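Local coordinates for protein enoyl-CoA hydratase/isomerase (Mycobacterium abscessus, PDB 3QXZ) that probably hydrates or isomerises the double bond of enoyl-CoA thioesters in fatty acid metabolism, at residues 99-110 with 120-131. Numbering follows the deposited sequence.
Sequences TPVIAAVNGHAI and ADIRILAEEGRY. With K (potassium ion), chain D.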
ATOM      1  N   THR A  99      -3.713  -8.472  21.156  1.00  9.11           N
ATOM      2  CA  THR A  99      -3.334  -7.242  21.852  1.00  9.63           C
ATOM      3  C   THR A  99      -2.574  -6.307  20.932  1.00  8.57           C
ATOM      4  O   THR A  99      -1.595  -6.726  20.332  1.00  8.97           O
ATOM      5  CB  THR A  99      -2.461  -7.588  23.076  1.00  9.94           C
ATOM      6  OG1 THR A  99      -3.193  -8.497  23.915  1.00 10.81           O
ATOM      7  CG2 THR A  99      -2.046  -6.357  23.884  1.00 10.03           C
ATOM      8  N   PRO A 100      -2.983  -5.024  20.850  1.00  8.06           N
ATOM      9  CA  PRO A 100      -2.228  -4.046  20.063  1.00  8.38           C
ATOM     10  C   PRO A 100      -0.786  -3.914  20.536  1.00  8.18           C
ATOM     11  O   PRO A 100      -0.508  -3.981  21.754  1.00  8.83           O
ATOM     12  CB  PRO A 100      -2.991  -2.739  20.311  1.00  8.73           C
ATOM     13  CG  PRO A 100      -4.413  -3.187  20.525  1.00  9.40           C
ATOM     14  CD  PRO A 100      -4.251  -4.451  21.350  1.00  8.36           C
ATOM     15  N   VAL A 101       0.115  -3.738  19.564  1.00  7.48           N
ATOM     16  CA  VAL A 101       1.545  -3.596  19.835  1.00  8.13           C
ATOM     17  C   VAL A 101       2.033  -2.325  19.157  1.00  7.80           C
ATOM     18  O   VAL A 101       1.858  -2.161  17.937  1.00  8.12           O
ATOM     19  CB  VAL A 101       2.334  -4.822  19.308  1.00  7.59           C
ATOM     20  CG1 VAL A 101       3.837  -4.596  19.472  1.00  9.13           C
ATOM     21  CG2 VAL A 101       1.924  -6.093  20.075  1.00  9.80           C
ATOM     22  N   ILE A 102       2.637  -1.433  19.940  1.00  7.95           N
ATOM     23  CA  ILE A 102       3.246  -0.217  19.440  1.00  8.74           C
ATOM     24  C   ILE A 102       4.758  -0.306  19.625  1.00  8.83           C
ATOM     25  O   ILE A 102       5.230  -0.599  20.729  1.00 10.17           O
ATOM     26  CB  ILE A 102       2.736   1.012  20.229  1.00  9.48           C
ATOM     27  CG1 ILE A 102       1.208   1.143  20.129  1.00  9.82           C
ATOM     28  CG2 ILE A 102       3.445   2.307  19.748  1.00 10.54           C
ATOM     29  CD1 ILE A 102       0.600   2.182  21.116  1.00 10.35           C
ATOM     30  N   ALA A 103       5.515  -0.092  18.550  1.00  9.00           N
ATOM     31  CA  ALA A 103       6.976  -0.040  18.624  1.00  8.87           C
ATOM     32  C   ALA A 103       7.411   1.403  18.778  1.00  8.82           C
ATOM     33  O   ALA A 103       7.202   2.250  17.868  1.00  9.47           O
ATOM     34  CB  ALA A 103       7.604  -0.698  17.399  1.00  8.92           C
ATOM     35  N   ALA A 104       7.959   1.692  19.955  1.00  9.41           N
ATOM     36  CA  ALA A 104       8.548   2.993  20.258  1.00  9.89           C
ATOM     37  C   ALA A 104      10.019   2.900  19.873  1.00  9.81           C
ATOM     38  O   ALA A 104      10.875   2.492  20.674  1.00 10.46           O
ATOM     39  CB  ALA A 104       8.361   3.325  21.756  1.00 11.58           C
ATOM     40  N   VAL A 105      10.274   3.193  18.596  1.00  9.92           N
ATOM     41  CA  VAL A 105      11.599   3.020  17.999  1.00 10.30           C
ATOM     42  C   VAL A 105      12.416   4.271  18.323  1.00 10.95           C
ATOM     43  O   VAL A 105      12.451   5.250  17.576  1.00 10.16           O
ATOM     44  CB  VAL A 105      11.509   2.717  16.488  1.00  9.24           C
ATOM     45  CG1 VAL A 105      12.871   2.428  15.930  1.00  9.85           C
ATOM     46  CG2 VAL A 105      10.585   1.504  16.238  1.00 10.10           C
ATOM     47  N   ASN A 106      13.025   4.225  19.505  1.00 10.97           N
ATOM     48  CA  ASN A 106      13.668   5.386  20.127  1.00 11.76           C
ATOM     49  C   ASN A 106      15.039   5.730  19.569  1.00 12.76           C
ATOM     50  O   ASN A 106      15.656   6.702  19.996  1.00 13.01           O
ATOM     51  CB  ASN A 106      13.794   5.145  21.634  1.00 12.28           C
ATOM     52  CG  ASN A 106      14.526   3.872  21.933  1.00 12.98           C
ATOM     53  OD1 ASN A 106      14.015   2.785  21.667  1.00 12.82           O
ATOM     54  ND2 ASN A 106      15.780   3.980  22.436  1.00 13.34           N
ATOM     55  N   GLY A 107      15.537   4.917  18.644  1.00 12.02           N
ATOM     56  CA  GLY A 107      16.844   5.138  18.038  1.00 12.31           C
ATOM     57  C   GLY A 107      17.128   4.045  17.031  1.00 12.19           C
ATOM     58  O   GLY A 107      16.194   3.393  16.542  1.00 11.85           O
ATOM     59  N   HIS A 108      18.403   3.820  16.727  1.00 11.48           N
ATOM     60  CA  HIS A 108      18.805   2.942  15.615  1.00 11.47           C
ATOM     61  C   HIS A 108      18.070   1.630  15.605  1.00 11.16           C
ATOM     62  O   HIS A 108      17.958   0.960  16.635  1.00 11.69           O
ATOM     63  CB  HIS A 108      20.304   2.640  15.681  1.00 12.62           C
ATOM     64  CG  HIS A 108      21.151   3.855  15.877  1.00 14.85           C
ATOM     65  ND1 HIS A 108      20.988   4.999  15.131  1.00 15.08           N
ATOM     66  CD2 HIS A 108      22.166   4.104  16.740  1.00 19.60           C
ATOM     67  CE1 HIS A 108      21.885   5.898  15.506  1.00 16.72           C
ATOM     68  NE2 HIS A 108      22.606   5.379  16.484  1.00 19.04           N
ATOM     69  N   ALA A 109      17.578   1.275  14.420  1.00 10.71           N
ATOM     70  CA  ALA A 109      16.932  -0.028  14.212  1.00 10.36           C
ATOM     71  C   ALA A 109      17.443  -0.569  12.882  1.00 10.57           C
ATOM     72  O   ALA A 109      17.098  -0.052  11.820  1.00 10.32           O
ATOM     73  CB  ALA A 109      15.411   0.094  14.227  1.00 10.84           C
ATOM     74  N   ILE A 110      18.297  -1.584  12.964  1.00 10.24           N
ATOM     75  CA  ILE A 110      19.051  -2.069  11.799  1.00 10.49           C
ATOM     76  C   ILE A 110      18.823  -3.569  11.612  1.00 10.05           C
ATOM     77  O   ILE A 110      18.846  -4.326  12.589  1.00 10.22           O
ATOM     78  CB  ILE A 110      20.585  -1.809  11.980  1.00 11.08           C
ATOM     79  CG1 ILE A 110      20.883  -0.317  12.238  1.00 12.63           C
ATOM     80  CG2 ILE A 110      21.394  -2.372  10.807  1.00 11.28           C
ATOM     81  CD1 ILE A 110      20.615   0.568  11.096  1.00 14.26           C
ATOM     82  N   ALA A 120       5.014  -4.717  14.485  1.00  7.12           N
ATOM     83  CA  ALA A 120       4.103  -3.946  15.332  1.00  7.23           C
ATOM     84  C   ALA A 120       2.980  -3.306  14.505  1.00  6.67           C
ATOM     85  O   ALA A 120       3.125  -3.065  13.297  1.00  6.97           O
ATOM     86  CB  ALA A 120       4.863  -2.859  16.110  1.00  8.02           C
ATOM     87  N   ASP A 121       1.852  -3.035  15.156  1.00  6.95           N
ATOM     88  CA  ASP A 121       0.750  -2.345  14.474  1.00  6.97           C
ATOM     89  C   ASP A 121       1.118  -0.924  14.089  1.00  7.02           C
ATOM     90  O   ASP A 121       0.739  -0.430  13.019  1.00  8.09           O
ATOM     91  CB  ASP A 121      -0.470  -2.335  15.389  1.00  7.43           C
ATOM     92  CG  ASP A 121      -0.894  -3.715  15.790  1.00  7.55           C
ATOM     93  OD1 ASP A 121      -1.087  -4.554  14.876  1.00  8.03           O
ATOM     94  OD2 ASP A 121      -1.022  -3.978  17.007  1.00  7.66           O
ATOM     95  N   ILE A 122       1.845  -0.278  14.991  1.00  7.79           N
ATOM     96  CA  ILE A 122       2.095   1.162  14.935  1.00  8.08           C
ATOM     97  C   ILE A 122       3.570   1.378  15.285  1.00  7.75           C
ATOM     98  O   ILE A 122       4.103   0.718  16.188  1.00  8.07           O
ATOM     99  CB  ILE A 122       1.178   1.880  15.949  1.00  8.17           C
ATOM    100  CG1 ILE A 122      -0.304   1.694  15.560  1.00 10.42           C
ATOM    101  CG2 ILE A 122       1.568   3.386  16.119  1.00  9.40           C
ATOM    102  CD1 ILE A 122      -1.325   1.932  16.727  1.00 11.25           C
ATOM    103  N   ARG A 123       4.235   2.270  14.553  1.00  7.87           N
ATOM    104  CA  ARG A 123       5.638   2.630  14.814  1.00  7.80           C
ATOM    105  C   ARG A 123       5.788   4.137  14.958  1.00  8.09           C
ATOM    106  O   ARG A 123       5.299   4.906  14.131  1.00  8.09           O
ATOM    107  CB  ARG A 123       6.555   2.153  13.675  1.00  7.37           C
ATOM    108  CG  ARG A 123       7.021   0.711  13.826  1.00  8.16           C
ATOM    109  CD  ARG A 123       7.625   0.121  12.528  1.00  7.69           C
ATOM    110  NE  ARG A 123       6.609   0.084  11.476  1.00  7.26           N
ATOM    111  CZ  ARG A 123       5.579  -0.747  11.463  1.00  6.25           C
ATOM    112  NH1 ARG A 123       5.444  -1.708  12.383  1.00  6.87           N
ATOM    113  NH2 ARG A 123       4.661  -0.589  10.534  1.00  7.95           N
ATOM    114  N   ILE A 124       6.503   4.527  16.009  1.00  8.44           N
ATOM    115  CA  ILE A 124       6.932   5.915  16.178  1.00  9.53           C
ATOM    116  C   ILE A 124       8.450   5.866  16.170  1.00  9.27           C
ATOM    117  O   ILE A 124       9.051   5.116  16.965  1.00  9.64           O
ATOM    118  CB  ILE A 124       6.398   6.503  17.499  1.00 10.01           C
ATOM    119  CG1 ILE A 124       4.857   6.475  17.507  1.00 11.03           C
ATOM    120  CG2 ILE A 124       6.918   7.951  17.693  1.00 11.73           C
ATOM    121  CD1 ILE A 124       4.266   6.941  18.858  1.00 14.51           C
ATOM    122  N   LEU A 125       9.065   6.627  15.257  1.00  9.32           N
ATOM    123  CA  LEU A 125      10.530   6.592  15.067  1.00 10.15           C
ATOM    124  C   LEU A 125      11.227   7.878  15.495  1.00 10.80           C
ATOM    125  O   LEU A 125      10.712   8.978  15.304  1.00 11.18           O
ATOM    126  CB  LEU A 125      10.898   6.267  13.599  1.00 10.50           C
ATOM    127  CG  LEU A 125      11.064   4.796  13.213  1.00  9.48           C
ATOM    128  CD1 LEU A 125       9.789   3.982  13.420  1.00  9.51           C
ATOM    129  CD2 LEU A 125      11.511   4.689  11.737  1.00 11.16           C
ATOM    130  N   ALA A 126      12.424   7.697  16.032  1.00 10.64           N
ATOM    131  CA  ALA A 126      13.301   8.804  16.425  1.00 11.57           C
ATOM    132  C   ALA A 126      13.911   9.455  15.183  1.00 11.89           C
ATOM    133  O   ALA A 126      14.524   8.771  14.349  1.00 11.73           O
ATOM    134  CB  ALA A 126      14.400   8.277  17.317  1.00 11.42           C
ATOM    135  N   GLU A 127      13.816  10.787  15.104  1.00 12.97           N
ATOM    136  CA  GLU A 127      14.427  11.530  13.992  1.00 14.74           C
ATOM    137  C   GLU A 127      15.939  11.323  13.845  1.00 15.29           C
ATOM    138  O   GLU A 127      16.473  11.358  12.730  1.00 16.83           O
ATOM    139  CB  GLU A 127      14.076  13.023  14.099  1.00 16.57           C
ATOM    140  CG  GLU A 127      12.619  13.286  13.721  1.00 19.48           C
ATOM    141  CD  GLU A 127      12.092  14.626  14.229  1.00 25.37           C
ATOM    142  OE1 GLU A 127      12.875  15.414  14.802  1.00 27.45           O
ATOM    143  OE2 GLU A 127      10.882  14.888  14.053  1.00 30.29           O
ATOM    144  N   GLU A 128      16.612  11.086  14.964  1.00 15.06           N
ATOM    145  CA  GLU A 128      18.080  10.948  14.983  1.00 16.71           C
ATOM    146  C   GLU A 128      18.572   9.542  14.641  1.00 16.48           C
ATOM    147  O   GLU A 128      19.781   9.319  14.517  1.00 17.48           O
ATOM    148  CB  GLU A 128      18.638  11.374  16.351  1.00 17.79           C
ATOM    149  CG  GLU A 128      18.325  12.817  16.764  1.00 19.53           C
ATOM    150  CD  GLU A 128      17.034  12.963  17.572  1.00 21.50           C
ATOM    151  OE1 GLU A 128      16.147  12.075  17.517  1.00 17.39           O
ATOM    152  OE2 GLU A 128      16.894  13.989  18.275  1.00 25.49           O
ATOM    153  N   GLY A 129      17.641   8.589  14.486  1.00 14.79           N
ATOM    154  CA  GLY A 129      18.037   7.185  14.316  1.00 14.31           C
ATOM    155  C   GLY A 129      18.531   6.822  12.921  1.00 13.40           C
ATOM    156  O   GLY A 129      18.125   7.434  11.931  1.00 14.78           O
ATOM    157  N   ARG A 130      19.412   5.829  12.874  1.00 12.98           N
ATOM    158  CA  ARG A 130      19.773   5.174  11.623  1.00 13.69           C
ATOM    159  C   ARG A 130      18.872   3.946  11.438  1.00 12.00           C
ATOM    160  O   ARG A 130      18.748   3.120  12.342  1.00 12.27           O
ATOM    161  CB  ARG A 130      21.244   4.738  11.580  1.00 14.26           C
ATOM    162  CG  ARG A 130      21.613   4.173  10.183  1.00 19.98           C
ATOM    163  CD  ARG A 130      23.011   3.562  10.057  1.00 25.82           C
ATOM    164  NE  ARG A 130      23.015   2.554   8.979  1.00 30.23           N
ATOM    165  CZ  ARG A 130      23.473   1.309   9.097  1.00 32.21           C
ATOM    166  NH1 ARG A 130      24.023   0.898  10.237  1.00 33.85           N
ATOM    167  NH2 ARG A 130      23.399   0.473   8.062  1.00 32.82           N
ATOM    168  N   TYR A 131      18.283   3.833  10.251  1.00 11.81           N
ATOM    169  CA  TYR A 131      17.340   2.747   9.917  1.00 10.48           C
ATOM    170  C   TYR A 131      17.766   2.098   8.619  1.00 10.74           C
ATOM    171  O   TYR A 131      18.063   2.792   7.652  1.00 10.66           O
ATOM    172  CB  TYR A 131      15.917   3.313   9.789  1.00 10.49           C
ATOM    173  CG  TYR A 131      15.522   4.046  11.048  1.00  8.62           C
ATOM    174  CD1 TYR A 131      15.429   3.362  12.268  1.00  9.30           C
ATOM    175  CD2 TYR A 131      15.340   5.433  11.041  1.00  9.97           C
ATOM    176  CE1 TYR A 131      15.139   4.035  13.447  1.00 10.12           C
ATOM    177  CE2 TYR A 131      15.047   6.118  12.209  1.00 10.80           C
ATOM    178  CZ  TYR A 131      14.937   5.407  13.404  1.00  9.89           C
ATOM    179  OH  TYR A 131      14.652   6.077  14.586  1.00 11.26           O
TER
HETATM  180  K     K D 262      -3.745  -9.148  26.671  1.00 12.72           K
HETATM  181  O   HOH W   1      -6.413  -9.657  26.461  1.00 22.97           O
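V105 and L125 stand side by side on one face of a parallel strand pair, 101-105 with 122-126, and V105 CB meets L125 CD1 at 3.7 Å. With CG1 anti to the backbone N (chi1 -175°), V105 brings that branch obliquely to Y131 CE1, at 3.7 Å, as the two side chains slide past each other in opposite directions. The phenol ring is held between two layers that limit its turning: L125 CD2 lies 3.7 Å above the plane over the ring centre, and the carbonyl carbon of G129 covers the opposite face nearer the rim. A109 CB lies at the ring edge. The hydroxyl anchors the far end of the ring, giving its proton in plane to a lone pair of A126 O at 2.7 Å; the same oxygen accepts G129 N across the type I turn 126-129.

Beyond the turn the two segments pair again, in a register shifted by two residues. H108 ND1 accepts R130 N at 2.9 Å, only 4° from the ring plane, while A109 N binds R130 O. The extended R130 crosses I110, whose CD1 sits 3.4 Å above one face of the guanidinium, towards its rim; the polar end of R130 turns to S168, outside the two segments.

At the other end, D121 OD2 takes V101 N on its anti side at 2.8 Å, 24° out of the carboxylate plane, and D121 N returns a bond to V101 O. OD2 also forms a salt bridge with K213; OD1 is held by W217 NE1. Two residues before V101, T99 OG1 joins main-chain oxygens of L46, D47, D49 and V52 around a potassium ion. Parallel strands joined through helix 112-117, with a second short parallel pair, 108-110 with 131-132, set beside the main sheet, are consistent with the spiral core of the crotonase fold.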